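Local coordinates for putative peptide ABC-transport system periplasmic peptide-binding protein (Campylobacter jejuni, PDB 4OEV) that binds nickel outside the cytoplasm, here together with oxalate, as the extracytoplasmic binding protein of an ABC-type importer, in a family generally linked to peptide uptake, at residues A[95-100]-A[407-412]; A[401-406]-A[415-420]. All blocks are in the same frame, centred on the assembly; numbering follows the deposited sequence.

Contact 1. Residues A[95-100]-A[407-412]; sequences KNNSSI and NDEGWN
The side chain of E409 lies over the backbone of N97 and S98, its CG 3.4 Å from N97 O and 3.8 Å from S98 O. A bend at chi2 (83°) turns the carboxylate back alongside N97, where E409 OE1 comes within 3.8 Å of N97 CB. The direct touches are van der Waals approaches, while water makes the polar links. Two waters meet at E409 OE1: water 2 carries it to S98 O, with 2.7 Å to each, and water 1 lies near N97 OD1, though at a distance too short to be trusted. A third water sits deeper, donating to S99 O and E409 O at 2.9 Å each and accepting only a weak bond from W411 NE1. Both loops are braced from within. S98 OG accepts from I100 N in an ST turn and is also hydrogen-bonded to A21 O, while S99 OG pairs with S23 O. Across from them, N407 OD1 takes the N-H of E409 from above its carbonyl plane, forming an Asx turn inside the type I turn from N407 to G410. The side-chain ND2 of N97 is hydrogen-bonded to OD1 of N149. The arrangement is a water-mediated meeting of two loops, with the side chain of S99 about 13 Å from the bound nickel ion, consistent with the closed, ligand-bound form of a periplasmic binding protein.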
ATOM      1  N   LYS A  95     -13.449 -17.453  -8.766  1.00 42.62           N
ATOM      2  CA  LYS A  95     -13.439 -18.508  -7.759  1.00 48.21           C
ATOM      3  C   LYS A  95     -12.135 -18.486  -6.960  1.00 48.23           C
ATOM      4  O   LYS A  95     -12.021 -19.174  -5.942  1.00 49.40           O
ATOM      5  CB  LYS A  95     -13.692 -19.877  -8.404  1.00 54.24           C
ATOM      6  CG  LYS A  95     -15.151 -20.101  -8.773  1.00 58.29           C
ATOM      7  CD  LYS A  95     -15.512 -21.567  -9.081  1.00 63.59           C
ATOM      8  CE  LYS A  95     -14.755 -22.113 -10.298  1.00 65.15           C
ATOM      9  NZ  LYS A  95     -15.424 -23.289 -10.928  1.00 68.25           N
ATOM     10  N   ASN A  96     -11.156 -17.711  -7.422  1.00 41.97           N
ATOM     11  CA  ASN A  96      -9.912 -17.592  -6.655  1.00 42.72           C
ATOM     12  C   ASN A  96      -9.908 -16.435  -5.656  1.00 41.11           C
ATOM     13  O   ASN A  96      -9.026 -16.385  -4.789  1.00 38.92           O
ATOM     14  CB  ASN A  96      -8.692 -17.442  -7.562  1.00 43.02           C
ATOM     15  CG  ASN A  96      -8.359 -18.712  -8.280  1.00 46.45           C
ATOM     16  OD1 ASN A  96      -8.626 -19.795  -7.761  1.00 48.41           O
ATOM     17  ND2 ASN A  96      -7.761 -18.601  -9.464  1.00 45.12           N
ATOM     18  N   ASN A  97     -10.890 -15.536  -5.747  1.00 39.38           N
ATOM     19  CA  ASN A  97     -11.013 -14.406  -4.801  1.00 42.94           C
ATOM     20  C   ASN A  97      -9.736 -13.589  -4.644  1.00 39.82           C
ATOM     21  O   ASN A  97      -9.374 -13.178  -3.540  1.00 42.22           O
ATOM     22  CB  ASN A  97     -11.490 -14.909  -3.428  1.00 42.91           C
ATOM     23  CG  ASN A  97     -12.747 -15.751  -3.548  1.00 45.65           C
ATOM     24  OD1 ASN A  97     -13.786 -15.247  -3.931  1.00 45.06           O
ATOM     25  ND2 ASN A  97     -12.636 -17.057  -3.277  1.00 44.19           N
ATOM     26  N   SER A  98      -9.092 -13.298  -5.771  1.00 40.55           N
ATOM     27  CA  SER A  98      -7.771 -12.672  -5.781  1.00 39.08           C
ATOM     28  C   SER A  98      -7.810 -11.247  -5.284  1.00 35.89           C
ATOM     29  O   SER A  98      -8.743 -10.519  -5.597  1.00 34.41           O
ATOM     30  CB  SER A  98      -7.185 -12.710  -7.189  1.00 38.07           C
ATOM     31  OG  SER A  98      -5.948 -12.015  -7.193  1.00 38.13           O
ATOM     32  N   SER A  99      -6.801 -10.844  -4.503  1.00 33.19           N
ATOM     33  CA  SER A  99      -6.724  -9.479  -3.969  1.00 32.17           C
ATOM     34  C   SER A  99      -6.456  -8.480  -5.121  1.00 33.87           C
ATOM     35  O   SER A  99      -6.699  -7.278  -5.005  1.00 32.56           O
ATOM     36  CB  SER A  99      -5.589  -9.399  -2.932  1.00 31.28           C
ATOM     37  OG  SER A  99      -4.385  -9.756  -3.632  1.00 41.60           O
ATOM     38  N   ILE A 100      -5.968  -9.003  -6.240  1.00 32.74           N
ATOM     39  CA  ILE A 100      -5.605  -8.162  -7.383  1.00 32.87           C
ATOM     40  C   ILE A 100      -6.538  -8.452  -8.568  1.00 35.39           C
ATOM     41  O   ILE A 100      -6.261  -8.060  -9.692  1.00 36.31           O
ATOM     42  CB  ILE A 100      -4.113  -8.372  -7.801  1.00 38.92           C
ATOM     43  CG1 ILE A 100      -3.852  -9.835  -8.124  1.00 40.57           C
ATOM     44  CG2 ILE A 100      -3.178  -7.922  -6.676  1.00 40.90           C
ATOM     45  CD1 ILE A 100      -2.385 -10.160  -8.327  1.00 41.65           C
ATOM     46  N   ASN A 407     -17.683  -6.460  -0.678  1.00 29.82           N
ATOM     47  CA  ASN A 407     -16.613  -7.030  -1.503  1.00 26.37           C
ATOM     48  C   ASN A 407     -15.503  -7.467  -0.569  1.00 27.94           C
ATOM     49  O   ASN A 407     -14.810  -6.622  -0.010  1.00 27.42           O
ATOM     50  CB  ASN A 407     -16.120  -5.930  -2.478  1.00 28.36           C
ATOM     51  CG  ASN A 407     -15.098  -6.453  -3.488  1.00 30.86           C
ATOM     52  OD1 ASN A 407     -14.513  -7.517  -3.276  1.00 26.32           O
ATOM     53  ND2 ASN A 407     -14.818  -5.658  -4.535  1.00 25.82           N
ATOM     54  N   ASP A 408     -15.334  -8.771  -0.380  1.00 32.11           N
ATOM     55  CA  ASP A 408     -14.310  -9.253   0.539  1.00 36.62           C
ATOM     56  C   ASP A 408     -12.896  -8.777   0.183  1.00 35.84           C
ATOM     57  O   ASP A 408     -12.035  -8.671   1.056  1.00 37.74           O
ATOM     58  CB  ASP A 408     -14.295 -10.783   0.594  1.00 39.82           C
ATOM     59  CG  ASP A 408     -15.534 -11.366   1.268  1.00 40.34           C
ATOM     60  OD1 ASP A 408     -16.324 -10.612   1.860  1.00 38.48           O
ATOM     61  OD2 ASP A 408     -15.706 -12.596   1.207  1.00 41.57           O
ATOM     62  N   GLU A 409     -12.671  -8.396  -1.063  1.00 33.39           N
ATOM     63  CA  GLU A 409     -11.348  -7.930  -1.461  1.00 31.06           C
ATOM     64  C   GLU A 409     -11.352  -6.441  -1.776  1.00 30.40           C
ATOM     65  O   GLU A 409     -10.421  -5.914  -2.394  1.00 30.53           O
ATOM     66  CB  GLU A 409     -10.835  -8.791  -2.661  1.00 34.33           C
ATOM     67  CG  GLU A 409     -10.514 -10.216  -2.240  1.00 34.44           C
ATOM     68  CD  GLU A 409     -11.737 -11.157  -2.187  1.00 39.28           C
ATOM     69  OE1 GLU A 409     -12.479 -11.263  -3.197  1.00 41.02           O
ATOM     70  OE2 GLU A 409     -11.938 -11.829  -1.151  1.00 41.05           O
ATOM     71  N   GLY A 410     -12.367  -5.700  -1.289  1.00 27.66           N
ATOM     72  CA  GLY A 410     -12.346  -4.265  -1.521  1.00 25.03           C
ATOM     73  C   GLY A 410     -11.601  -3.593  -0.346  1.00 26.92           C
ATOM     74  O   GLY A 410     -11.488  -4.166   0.739  1.00 28.76           O
ATOM     75  N   TRP A 411     -11.049  -2.414  -0.583  1.00 25.61           N
ATOM     76  CA  TRP A 411     -10.286  -1.709   0.442  1.00 21.98           C
ATOM     77  C   TRP A 411     -11.019  -0.434   0.891  1.00 23.77           C
ATOM     78  O   TRP A 411     -10.469   0.386   1.624  1.00 25.83           O
ATOM     79  CB  TRP A 411      -8.909  -1.323  -0.079  1.00 23.96           C
ATOM     80  CG  TRP A 411      -7.987  -2.452  -0.371  1.00 29.17           C
ATOM     81  CD1 TRP A 411      -8.171  -3.779  -0.099  1.00 32.62           C
ATOM     82  CD2 TRP A 411      -6.713  -2.330  -0.995  1.00 32.55           C
ATOM     83  NE1 TRP A 411      -7.076  -4.510  -0.574  1.00 33.60           N
ATOM     84  CE2 TRP A 411      -6.175  -3.629  -1.121  1.00 33.86           C
ATOM     85  CE3 TRP A 411      -5.986  -1.241  -1.500  1.00 35.84           C
ATOM     86  CZ2 TRP A 411      -4.918  -3.865  -1.708  1.00 35.06           C
ATOM     87  CZ3 TRP A 411      -4.738  -1.487  -2.090  1.00 35.92           C
ATOM     88  CH2 TRP A 411      -4.230  -2.775  -2.178  1.00 34.69           C
ATOM     89  N   ASN A 412     -12.264  -0.295   0.446  1.00 23.88           N
ATOM     90  CA  ASN A 412     -13.069   0.863   0.764  1.00 25.87           C
ATOM     91  C   ASN A 412     -13.713   0.659   2.136  1.00 25.49           C
ATOM     92  O   ASN A 412     -14.897   0.336   2.240  1.00 25.71           O
ATOM     93  CB  ASN A 412     -14.120   1.061  -0.355  1.00 25.21           C
ATOM     94  CG  ASN A 412     -14.937   2.325  -0.205  1.00 28.17           C
ATOM     95  OD1 ASN A 412     -14.986   2.959   0.888  1.00 26.30           O
ATOM     96  ND2 ASN A 412     -15.663   2.668  -1.263  1.00 27.62           N
TER
HETATM   97  O   HOH W   1     -14.439 -12.940  -3.775  1.00 45.74           O
HETATM   98  O   HOH W   2     -11.425 -10.618  -5.608  1.00 34.59           O
HETATM   99  O   HOH W   3      -7.677  -6.880  -2.325  1.00 25.64           O

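Contact 2. Residues A[401-406]-A[415-420]; sequences SQDSAL and HYHDKK
D403 and H415 meet through a short hydrogen bond, H415 ND1 to D403 OD1 at 2.5 Å, nearly straight at 170° and in the plane of the imidazole. The carboxylate stands with CG anti to the backbone N (chi1 -172°), which carries both oxygens across to the other segment. OD1 is gripped twice, since A405 N donates to it from the opposite face of the carboxylate at 3.0 Å and closes an Asx turn. On the far side of the H415 ring, NE2 is held by S375 O, so both ring nitrogens are engaged and the ring's rotation is fixed. This buried part is tight. With ND1 donating to the carboxylate and NE2 facing a carbonyl oxygen, H415 is probably the protonated imidazolium, paired with a charged D403. The other branch of the carboxylate leads to the more open side: H417, an exposed residue, brings NE2 to the anti lone pair of D403 OD2 at 2.6 Å, with its ring turned 63° from the carboxylate plane. A405 adds a looser touch, its CB 3.8 Å from H415 CE1 in an oblique approach to the ring. A pair of His-carboxylate hydrogen bonds sharing one aspartate thus clamps the start of the loop between helices 395-398 and 419-429 to its end, away from the annotated sites.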
ATOM      1  N   SER A 401     -17.944  -0.196  -5.740  1.00 24.11           N
ATOM      2  CA  SER A 401     -18.029  -1.649  -5.720  1.00 29.67           C
ATOM      3  C   SER A 401     -16.974  -2.302  -4.810  1.00 28.09           C
ATOM      4  O   SER A 401     -16.964  -3.533  -4.607  1.00 28.12           O
ATOM      5  CB  SER A 401     -17.907  -2.251  -7.145  1.00 30.80           C
ATOM      6  OG  SER A 401     -16.605  -2.018  -7.696  1.00 32.73           O
ATOM      7  N   GLN A 402     -16.085  -1.486  -4.284  1.00 30.56           N
ATOM      8  CA  GLN A 402     -14.968  -1.963  -3.475  1.00 30.52           C
ATOM      9  C   GLN A 402     -15.202  -1.687  -1.997  1.00 32.04           C
ATOM     10  O   GLN A 402     -14.311  -1.884  -1.172  1.00 27.79           O
ATOM     11  CB  GLN A 402     -13.699  -1.269  -3.985  1.00 28.59           C
ATOM     12  CG  GLN A 402     -13.536  -1.488  -5.459  1.00 29.19           C
ATOM     13  CD  GLN A 402     -13.231  -2.919  -5.777  1.00 25.40           C
ATOM     14  OE1 GLN A 402     -12.292  -3.459  -5.219  1.00 27.70           O
ATOM     15  NE2 GLN A 402     -14.023  -3.564  -6.700  1.00 24.02           N
ATOM     16  N   ASP A 403     -16.422  -1.238  -1.676  1.00 26.52           N
ATOM     17  CA  ASP A 403     -16.916  -1.226  -0.335  1.00 26.17           C
ATOM     18  C   ASP A 403     -16.730  -2.593   0.302  1.00 25.27           C
ATOM     19  O   ASP A 403     -17.181  -3.606  -0.248  1.00 27.30           O
ATOM     20  CB  ASP A 403     -18.412  -0.812  -0.350  1.00 28.84           C
ATOM     21  CG  ASP A 403     -18.998  -0.567   1.045  1.00 31.00           C
ATOM     22  OD1 ASP A 403     -18.583  -1.205   2.049  1.00 30.52           O
ATOM     23  OD2 ASP A 403     -19.932   0.276   1.104  1.00 29.33           O
ATOM     24  N   SER A 404     -16.015  -2.639   1.427  1.00 22.19           N
ATOM     25  CA  SER A 404     -15.622  -3.926   2.008  1.00 23.26           C
ATOM     26  C   SER A 404     -16.733  -4.659   2.721  1.00 26.17           C
ATOM     27  O   SER A 404     -16.536  -5.832   3.124  1.00 28.98           O
ATOM     28  CB  SER A 404     -14.427  -3.751   2.932  1.00 25.95           C
ATOM     29  OG  SER A 404     -14.713  -2.954   4.074  1.00 27.39           O
ATOM     30  N   ALA A 405     -17.880  -3.995   2.943  1.00 27.08           N
ATOM     31  CA  ALA A 405     -19.022  -4.710   3.519  1.00 29.90           C
ATOM     32  C   ALA A 405     -19.647  -5.616   2.449  1.00 30.09           C
ATOM     33  O   ALA A 405     -20.294  -6.604   2.781  1.00 31.72           O
ATOM     34  CB  ALA A 405     -20.108  -3.726   4.095  1.00 32.59           C
ATOM     35  N   LEU A 406     -19.425  -5.278   1.176  1.00 26.03           N
ATOM     36  CA  LEU A 406     -19.970  -6.081   0.061  1.00 32.82           C
ATOM     37  C   LEU A 406     -18.904  -6.966  -0.640  1.00 32.41           C
ATOM     38  O   LEU A 406     -19.137  -8.128  -0.990  1.00 37.02           O
ATOM     39  CB  LEU A 406     -20.559  -5.101  -0.934  1.00 35.74           C
ATOM     40  CG  LEU A 406     -20.928  -5.587  -2.312  1.00 35.20           C
ATOM     41  CD1 LEU A 406     -22.273  -6.213  -2.206  1.00 37.16           C
ATOM     42  CD2 LEU A 406     -20.879  -4.387  -3.299  1.00 53.38           C
ATOM     43  N   HIS A 415     -16.866   2.754   3.513  1.00 22.96           N
ATOM     44  CA  HIS A 415     -18.164   2.587   2.847  1.00 24.44           C
ATOM     45  C   HIS A 415     -18.536   3.839   2.118  1.00 23.08           C
ATOM     46  O   HIS A 415     -19.674   4.328   2.184  1.00 26.55           O
ATOM     47  CB  HIS A 415     -19.233   2.193   3.856  1.00 27.60           C
ATOM     48  CG  HIS A 415     -18.743   1.120   4.779  1.00 28.57           C
ATOM     49  ND1 HIS A 415     -18.402  -0.146   4.328  1.00 27.34           N
ATOM     50  CD2 HIS A 415     -18.450   1.148   6.101  1.00 28.37           C
ATOM     51  CE1 HIS A 415     -17.932  -0.851   5.346  1.00 28.30           C
ATOM     52  NE2 HIS A 415     -17.954  -0.082   6.434  1.00 28.37           N
ATOM     53  N   TYR A 416     -17.550   4.366   1.432  1.00 21.66           N
ATOM     54  CA  TYR A 416     -17.712   5.633   0.688  1.00 21.55           C
ATOM     55  C   TYR A 416     -18.360   5.379  -0.663  1.00 27.47           C
ATOM     56  O   TYR A 416     -17.864   4.540  -1.383  1.00 26.21           O
ATOM     57  CB  TYR A 416     -16.352   6.245   0.481  1.00 22.62           C
ATOM     58  CG  TYR A 416     -16.317   7.546  -0.311  1.00 26.72           C
ATOM     59  CD1 TYR A 416     -16.887   8.718   0.203  1.00 24.23           C
ATOM     60  CD2 TYR A 416     -15.655   7.619  -1.513  1.00 26.45           C
ATOM     61  CE1 TYR A 416     -16.820   9.924  -0.512  1.00 25.05           C
ATOM     62  CE2 TYR A 416     -15.563   8.803  -2.221  1.00 26.93           C
ATOM     63  CZ  TYR A 416     -16.148   9.963  -1.719  1.00 27.18           C
ATOM     64  OH  TYR A 416     -16.025  11.149  -2.490  1.00 27.64           O
ATOM     65  N   HIS A 417     -19.450   6.069  -1.005  1.00 29.11           N
ATOM     66  CA  HIS A 417     -20.110   5.883  -2.331  1.00 31.86           C
ATOM     67  C   HIS A 417     -20.300   7.233  -2.987  1.00 31.88           C
ATOM     68  O   HIS A 417     -21.130   8.027  -2.535  1.00 31.15           O
ATOM     69  CB  HIS A 417     -21.460   5.191  -2.161  1.00 35.83           C
ATOM     70  CG  HIS A 417     -21.359   3.783  -1.667  1.00 41.63           C
ATOM     71  ND1 HIS A 417     -21.832   2.699  -2.391  1.00 47.07           N
ATOM     72  CD2 HIS A 417     -20.839   3.276  -0.526  1.00 42.11           C
ATOM     73  CE1 HIS A 417     -21.604   1.591  -1.707  1.00 46.56           C
ATOM     74  NE2 HIS A 417     -20.993   1.913  -0.575  1.00 41.73           N
ATOM     75  N   ASP A 418     -19.535   7.537  -4.026  1.00 30.03           N
ATOM     76  CA  ASP A 418     -19.675   8.819  -4.757  1.00 30.65           C
ATOM     77  C   ASP A 418     -19.715   8.577  -6.240  1.00 31.82           C
ATOM     78  O   ASP A 418     -18.798   7.924  -6.785  1.00 25.41           O
ATOM     79  CB  ASP A 418     -18.524   9.762  -4.458  1.00 28.78           C
ATOM     80  CG  ASP A 418     -18.699  11.120  -5.082  1.00 34.38           C
ATOM     81  OD1 ASP A 418     -18.239  11.370  -6.227  1.00 32.85           O
ATOM     82  OD2 ASP A 418     -19.331  11.979  -4.416  1.00 39.00           O
ATOM     83  N   LYS A 419     -20.770   9.057  -6.904  1.00 32.07           N
ATOM     84  CA  LYS A 419     -20.902   8.798  -8.326  1.00 29.32           C
ATOM     85  C   LYS A 419     -19.800   9.449  -9.173  1.00 31.39           C
ATOM     86  O   LYS A 419     -19.301   8.816 -10.128  1.00 33.13           O
ATOM     87  CB  LYS A 419     -22.260   9.271  -8.863  1.00 28.11           C
ATOM     88  CG  LYS A 419     -23.434   8.406  -8.524  1.00 28.54           C
ATOM     89  CD  LYS A 419     -24.653   8.958  -9.317  1.00 30.96           C
ATOM     90  CE  LYS A 419     -25.986   8.345  -8.820  1.00 29.49           C
ATOM     91  NZ  LYS A 419     -27.087   9.183  -9.413  1.00 27.38           N
ATOM     92  N   LYS A 420     -19.437  10.698  -8.876  1.00 30.95           N
ATOM     93  CA  LYS A 420     -18.419  11.360  -9.692  1.00 35.54           C
ATOM     94  C   LYS A 420     -17.052  10.663  -9.487  1.00 34.85           C
ATOM     95  O   LYS A 420     -16.275  10.546 -10.427  1.00 35.18           O
ATOM     96  CB  LYS A 420     -18.318  12.860  -9.397  1.00 39.09           C
ATOM     97  CG  LYS A 420     -19.481  13.702  -9.973  1.00 44.79           C
ATOM     98  CD  LYS A 420     -19.351  15.169  -9.571  1.00 50.17           C
ATOM     99  CE  LYS A 420     -19.750  15.384  -8.105  1.00 54.53           C
ATOM    100  NZ  LYS A 420     -19.393  16.748  -7.537  1.00 57.39           N
TER

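From the N terminus, the chain passes helix 81-92 and enters the loop 95-100, the first half of contact 1. Its partner comes about 300 residues later, so contact 1 closes a very long loop that takes in the strands and helices in between. Contact 2 is local: 401-406 precedes 407-412, and 415-420 follows it, so the two contacts cross, with their segments alternating along the chain. The short loop closed by contact 2 therefore holds one side of contact 1. Direct bonds also join them, probably from N407 ND2 to S401 O and from N412 N to Q402 O. Together they connect the region after helix 81-92 with the approach to helix 419-429.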